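Local coordinates for NIPSNAP domain protein (Burkholderia xenovorans, PDB 5K9F), which is of unknown function but belongs to the NipSnap family, with a dimeric alpha-beta-barrel type fold whose pocket holds oxamic acid in the crystal, at residues F26-Y30 and G47-S51; M9-Q13 and L102-A106. All blocks are in the same frame, centred on the assembly; numbering follows the deposited sequence. Where two conformers were deposited one is given.

Contact 1 (F26-Y30 and G47-S51); sequences FLSLY and GYYFS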
loop_
_atom_site.group_PDB
_atom_site.type_symbol
_atom_site.label_atom_id
_atom_site.label_comp_id
_atom_site.label_asym_id
_atom_site.label_seq_id
_atom_site.Cartn_x
_atom_site.Cartn_y
_atom_site.Cartn_z
ATOM N N PHE A 26 -4.428 -6.775 25.514
ATOM C CA PHE A 26 -3.572 -7.822 24.961
ATOM C C PHE A 26 -2.262 -7.916 25.732
ATOM O O PHE A 26 -1.824 -9.014 26.100
ATOM C CB PHE A 26 -3.307 -7.556 23.475
ATOM C CG PHE A 26 -2.444 -8.599 22.818
ATOM C CD1 PHE A 26 -1.060 -8.481 22.825
ATOM C CD2 PHE A 26 -3.016 -9.700 22.197
ATOM C CE1 PHE A 26 -0.265 -9.438 22.244
ATOM C CE2 PHE A 26 -2.228 -10.663 21.600
ATOM C CZ PHE A 26 -0.844 -10.536 21.625
ATOM N N LEU A 27 -1.615 -6.774 25.976
ATOM C CA LEU A 27 -0.311 -6.801 26.634
ATOM C C LEU A 27 -0.419 -7.322 28.061
ATOM O O LEU A 27 0.470 -8.035 28.528
ATOM C CB LEU A 27 0.325 -5.408 26.621
ATOM C CG LEU A 27 0.787 -4.947 25.234
ATOM C CD1 LEU A 27 1.315 -3.517 25.323
ATOM C CD2 LEU A 27 1.841 -5.896 24.658
ATOM N N SER A 28 -1.491 -6.966 28.769
ATOM C CA SER A 28 -1.681 -7.477 30.123
ATOM C C SER A 28 -1.911 -8.982 30.121
ATOM O O SER A 28 -1.349 -9.702 30.959
ATOM C CB SER A 28 -2.852 -6.762 30.792
ATOM O OG SER A 28 -2.526 -5.413 31.051
ATOM N N LEU A 29 -2.746 -9.469 29.204
ATOM C CA LEU A 29 -3.028 -10.899 29.128
ATOM C C LEU A 29 -1.787 -11.678 28.713
ATOM O O LEU A 29 -1.499 -12.745 29.276
ATOM C CB LEU A 29 -4.173 -11.139 28.146
ATOM C CG LEU A 29 -4.735 -12.552 28.007
ATOM C CD1 LEU A 29 -5.333 -13.050 29.310
ATOM C CD2 LEU A 29 -5.782 -12.547 26.902
ATOM N N TYR A 30 -1.039 -11.156 27.738
ATOM C CA TYR A 30 0.198 -11.801 27.308
ATOM C C TYR A 30 1.213 -11.871 28.446
ATOM O O TYR A 30 1.808 -12.927 28.700
ATOM C CB TYR A 30 0.783 -11.053 26.097
ATOM C CG TYR A 30 2.140 -11.589 25.675
ATOM C CD1 TYR A 30 2.252 -12.799 25.002
ATOM C CD2 TYR A 30 3.310 -10.899 25.979
ATOM C CE1 TYR A 30 3.491 -13.297 24.625
ATOM C CE2 TYR A 30 4.552 -11.389 25.611
ATOM C CZ TYR A 30 4.635 -12.585 24.924
ATOM O OH TYR A 30 5.874 -13.073 24.551
ATOM N N GLY A 47 12.922 -7.178 21.832
ATOM C CA GLY A 47 12.087 -6.010 21.999
ATOM C C GLY A 47 10.629 -6.369 21.826
ATOM O O GLY A 47 10.282 -7.246 21.023
ATOM N N TYR A 48 9.760 -5.716 22.588
ATOM C CA TYR A 48 8.320 -5.941 22.485
ATOM C C TYR A 48 7.675 -4.578 22.693
ATOM O O TYR A 48 7.797 -3.998 23.777
ATOM C CB TYR A 48 7.847 -6.963 23.527
ATOM C CG TYR A 48 6.611 -7.763 23.153
ATOM C CD1 TYR A 48 5.371 -7.159 23.053
ATOM C CD2 TYR A 48 6.685 -9.136 22.949
ATOM C CE1 TYR A 48 4.239 -7.903 22.737
ATOM C CE2 TYR A 48 5.572 -9.877 22.622
ATOM C CZ TYR A 48 4.347 -9.263 22.516
ATOM O OH TYR A 48 3.226 -10.003 22.192
ATOM N N TYR A 49 7.018 -4.060 21.661
ATOM C CA TYR A 49 6.582 -2.668 21.625
ATOM C C TYR A 49 5.128 -2.552 21.192
ATOM O O TYR A 49 4.561 -3.463 20.581
ATOM C CB TYR A 49 7.420 -1.849 20.622
ATOM C CG TYR A 49 8.906 -1.984 20.773
ATOM C CD1 TYR A 49 9.585 -1.270 21.760
ATOM C CD2 TYR A 49 9.638 -2.810 19.929
ATOM C CE1 TYR A 49 10.961 -1.383 21.895
ATOM C CE2 TYR A 49 11.012 -2.924 20.053
ATOM C CZ TYR A 49 11.665 -2.207 21.033
ATOM O OH TYR A 49 13.041 -2.317 21.175
ATOM N N PHE A 50 4.532 -1.392 21.471
ATOM C CA PHE A 50 3.310 -1.007 20.775
ATOM C C PHE A 50 3.523 0.324 20.062
ATOM O O PHE A 50 4.409 1.105 20.409
ATOM C CB PHE A 50 2.082 -0.954 21.711
ATOM C CG PHE A 50 2.180 0.037 22.843
ATOM C CD1 PHE A 50 2.761 -0.321 24.048
ATOM C CD2 PHE A 50 1.613 1.287 22.717
ATOM C CE1 PHE A 50 2.815 0.590 25.108
ATOM C CE2 PHE A 50 1.665 2.199 23.773
ATOM C CZ PHE A 50 2.265 1.844 24.957
ATOM N N SER A 51 2.732 0.562 19.017
ATOM C CA SER A 51 2.974 1.728 18.179
ATOM C C SER A 51 2.385 2.994 18.792
ATOM O O SER A 51 1.316 2.974 19.407
ATOM C CB SER A 51 2.387 1.509 16.786
ATOM O OG SER A 51 0.996 1.224 16.862
#
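Tyr-48 reaches from strand 45-51 toward Phe-26, Leu-27 and Tyr-30 of helix 23-33; its ring is met by Leu-27 and Tyr-30, its hydroxyl by Phe-26 and Tyr-30. Against Tyr-30 the planes are tilted by only 24°, but the rings are displaced along each other, centroids 4.8 Å apart, with little overlap. The closest carbons of that pair are Tyr-30 CE2 and Tyr-48 CE2, at 3.5 Å. The slide carries Tyr-48 OH over the centre of the Tyr-30 ring, 3.7 Å above its plane. The same oxygen lies in the plane of the Phe-26 ring, at its edge, with CE1 of Phe-26 3.5 Å from OH of Tyr-48. Leu-27 divides its methyls: CD2 approaches Tyr-48 CE1 and CD1 approaches Phe-50 CD1, each pair 3.7 Å apart. Phe-50 meets that methyl with CG placed between its backbone N and carbonyl carbon (chi1 61°). Tyr-30 OH is hydrogen-bonded to Gln-38, and Phe-108 of the second subunit meets both tyrosine rings. No hydrogen bond links the segments, so helix and sheet are joined here by aromatic and aliphatic contacts, and through the Tyr-48 hydroxyl these reach Phe-26, which touches the oxamic acid.

Contact 2 (M9-Q13 and L102-A106); sequences MLVEQ and LLTPA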
loop_
_atom_site.group_PDB
_atom_site.type_symbol
_atom_site.label_atom_id
_atom_site.label_comp_id
_atom_site.label_asym_id
_atom_site.label_seq_id
_atom_site.Cartn_x
_atom_site.Cartn_y
_atom_site.Cartn_z
ATOM N N MET A 9 23.478 -14.034 13.881
ATOM C CA MET A 9 22.130 -14.097 14.430
ATOM C C MET A 9 21.084 -13.773 13.345
ATOM O O MET A 9 21.295 -12.938 12.471
ATOM C CB MET A 9 21.986 -13.139 15.626
ATOM C CG MET A 9 20.601 -13.160 16.291
ATOM S SD MET A 9 20.432 -12.262 17.865
ATOM C CE MET A 9 20.512 -10.541 17.349
ATOM N N LEU A 10 19.969 -14.483 13.388
ATOM C CA LEU A 10 18.821 -14.201 12.542
ATOM C C LEU A 10 17.768 -13.502 13.389
ATOM O O LEU A 10 17.378 -14.019 14.438
ATOM C CB LEU A 10 18.261 -15.506 11.977
ATOM C CG LEU A 10 17.002 -15.430 11.130
ATOM C CD1 LEU A 10 17.331 -14.781 9.807
ATOM C CD2 LEU A 10 16.427 -16.832 10.942
ATOM N N VAL A 11 17.294 -12.341 12.940
ATOM C CA VAL A 11 16.336 -11.555 13.708
ATOM C C VAL A 11 14.984 -11.578 13.011
ATOM O O VAL A 11 14.892 -11.353 11.798
ATOM C CB VAL A 11 16.843 -10.118 13.918
ATOM C CG1 VAL A 11 15.788 -9.284 14.579
ATOM C CG2 VAL A 11 18.101 -10.137 14.786
ATOM N N GLU A 12 13.936 -11.872 13.769
ATOM C CA GLU A 12 12.581 -11.835 13.237
ATOM C C GLU A 12 11.831 -10.651 13.827
ATOM O O GLU A 12 11.826 -10.468 15.051
ATOM C CB GLU A 12 11.834 -13.131 13.551
ATOM C CG GLU A 12 10.394 -13.070 13.048
ATOM C CD GLU A 12 9.594 -14.330 13.364
ATOM O OE1 GLU A 12 10.090 -15.168 14.144
ATOM O OE2 GLU A 12 8.461 -14.470 12.837
ATOM N N GLN A 13 11.204 -9.838 12.966
ATOM C CA GLN A 13 10.354 -8.741 13.432
ATOM C C GLN A 13 8.920 -9.074 13.048
ATOM O O GLN A 13 8.585 -9.114 11.859
ATOM C CB GLN A 13 10.764 -7.381 12.855
ATOM C CG GLN A 13 9.852 -6.275 13.416
ATOM C CD GLN A 13 10.334 -4.863 13.139
ATOM O OE1 GLN A 13 9.982 -3.935 13.860
ATOM N NE2 GLN A 13 11.103 -4.689 12.080
ATOM N N LEU A 102 12.297 -11.201 8.126
ATOM C CA LEU A 102 13.586 -11.643 8.646
ATOM C C LEU A 102 14.635 -10.591 8.343
ATOM O O LEU A 102 14.657 -10.018 7.245
ATOM C CB LEU A 102 13.997 -12.993 8.046
ATOM C CG LEU A 102 13.015 -14.139 8.282
ATOM C CD1 LEU A 102 13.485 -15.380 7.531
ATOM C CD2 LEU A 102 12.859 -14.443 9.765
ATOM N N LEU A 103 15.478 -10.320 9.346
ATOM C CA LEU A 103 16.497 -9.277 9.298
ATOM C C LEU A 103 17.850 -9.842 9.702
ATOM O O LEU A 103 17.934 -10.787 10.488
ATOM C CB LEU A 103 16.155 -8.136 10.253
ATOM C CG LEU A 103 14.761 -7.518 10.128
ATOM C CD1 LEU A 103 14.546 -6.475 11.237
ATOM C CD2 LEU A 103 14.543 -6.895 8.737
ATOM N N THR A 104 18.913 -9.232 9.182
ATOM C CA THR A 104 20.272 -9.595 9.572
ATOM C C THR A 104 20.937 -8.406 10.243
ATOM O O THR A 104 20.884 -7.292 9.707
ATOM C CB THR A 104 21.086 -10.009 8.357
ATOM O OG1 THR A 104 20.503 -11.178 7.779
ATOM C CG2 THR A 104 22.535 -10.310 8.769
ATOM N N PRO A 105 21.550 -8.580 11.413
ATOM C CA PRO A 105 22.256 -7.455 12.035
ATOM C C PRO A 105 23.481 -7.055 11.229
ATOM O O PRO A 105 24.213 -7.906 10.708
ATOM C CB PRO A 105 22.654 -7.997 13.416
ATOM C CG PRO A 105 21.798 -9.213 13.631
ATOM C CD PRO A 105 21.529 -9.778 12.268
ATOM N N ALA A 106 23.699 -5.743 11.134
ATOM C CA ALA A 106 24.981 -5.229 10.690
ATOM C C ALA A 106 26.063 -5.666 11.678
ATOM O O ALA A 106 25.775 -5.959 12.842
ATOM C CB ALA A 106 24.926 -3.707 10.580
HETATM O O HOH W 1 21.094 -13.609 9.207
#
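Val-11 has CG1 anti to its backbone N (chi1 174°), which puts CG2 beside that nitrogen and on the side of Pro-105; Leu-103 instead has CG anti to its carbonyl carbon (chi1 -52°), carrying its CD1 to 4.0 Å from NE2 of Gln-13. Val-11 and Leu-103 form an antiparallel hydrogen-bonded pair, their side chains on one face of the sheet, CB to CB 4.2 Å. Val-11 N donates to Leu-103 O at 3.0 Å, and Leu-103 N returns a bond of 2.7 Å to Val-11 O, both nearly straight. The returning N-H lies in the carbonyl plane of Val-11, whereas the other donor is tilted 17° from that of Leu-103. Leu-102 CA adds a C-H...O contact to Val-11 O. Glu-12 and Leu-102 make the adjacent non-hydrogen-bonded pair, with CB of Glu-12 4.1 Å from CD2 of Leu-102. Past the ladder, Pro-105 turns its ring toward segment 9-13: CG lies 4.0 Å from Val-11 CG2, and CD comes to 3.2 Å from Met-9 O. A water donates to Thr-104 OG1 and, weakly, to Met-9 O. The Glu-12 carboxylate is held by Arg-14, Arg-71 and Thr-100, and Gln-13 NE2 bonds to Gln-13 OE1 of the second subunit. Leu-103 to Pro-105 also pair with a strand of that subunit, continuing the sheet. The contact thus joins the first and last strands of the chain by two backbone bonds, flanked by apolar side chains, while the buried carboxylate of Glu-12, with two arginines near, is probably kept ionised.

Both contacts are largely buried and reach the same four-stranded antiparallel sheet, yet they use different elements. Contact 1 sets helix segment 26-30 over strand 47-51, nearly antiparallel to it (158°), with axes 11.4 Å apart and side chains filling the gap; in contact 2 the axes of 10-13 and 102-105 approach to 4.7 Å and the backbones bond directly. Contact 1 lies nearer the chain centre, about 9 Å against 14 Å. The centres are about 20 Å apart and the nearest atoms about 6 Å, so within the chain the contacts do not touch. Strands 45-51 and 95-105 both pair with the second subunit, where Phe-50 packs on Thr-104 of that chain; contact 2 also reaches further subunits through Leu-102.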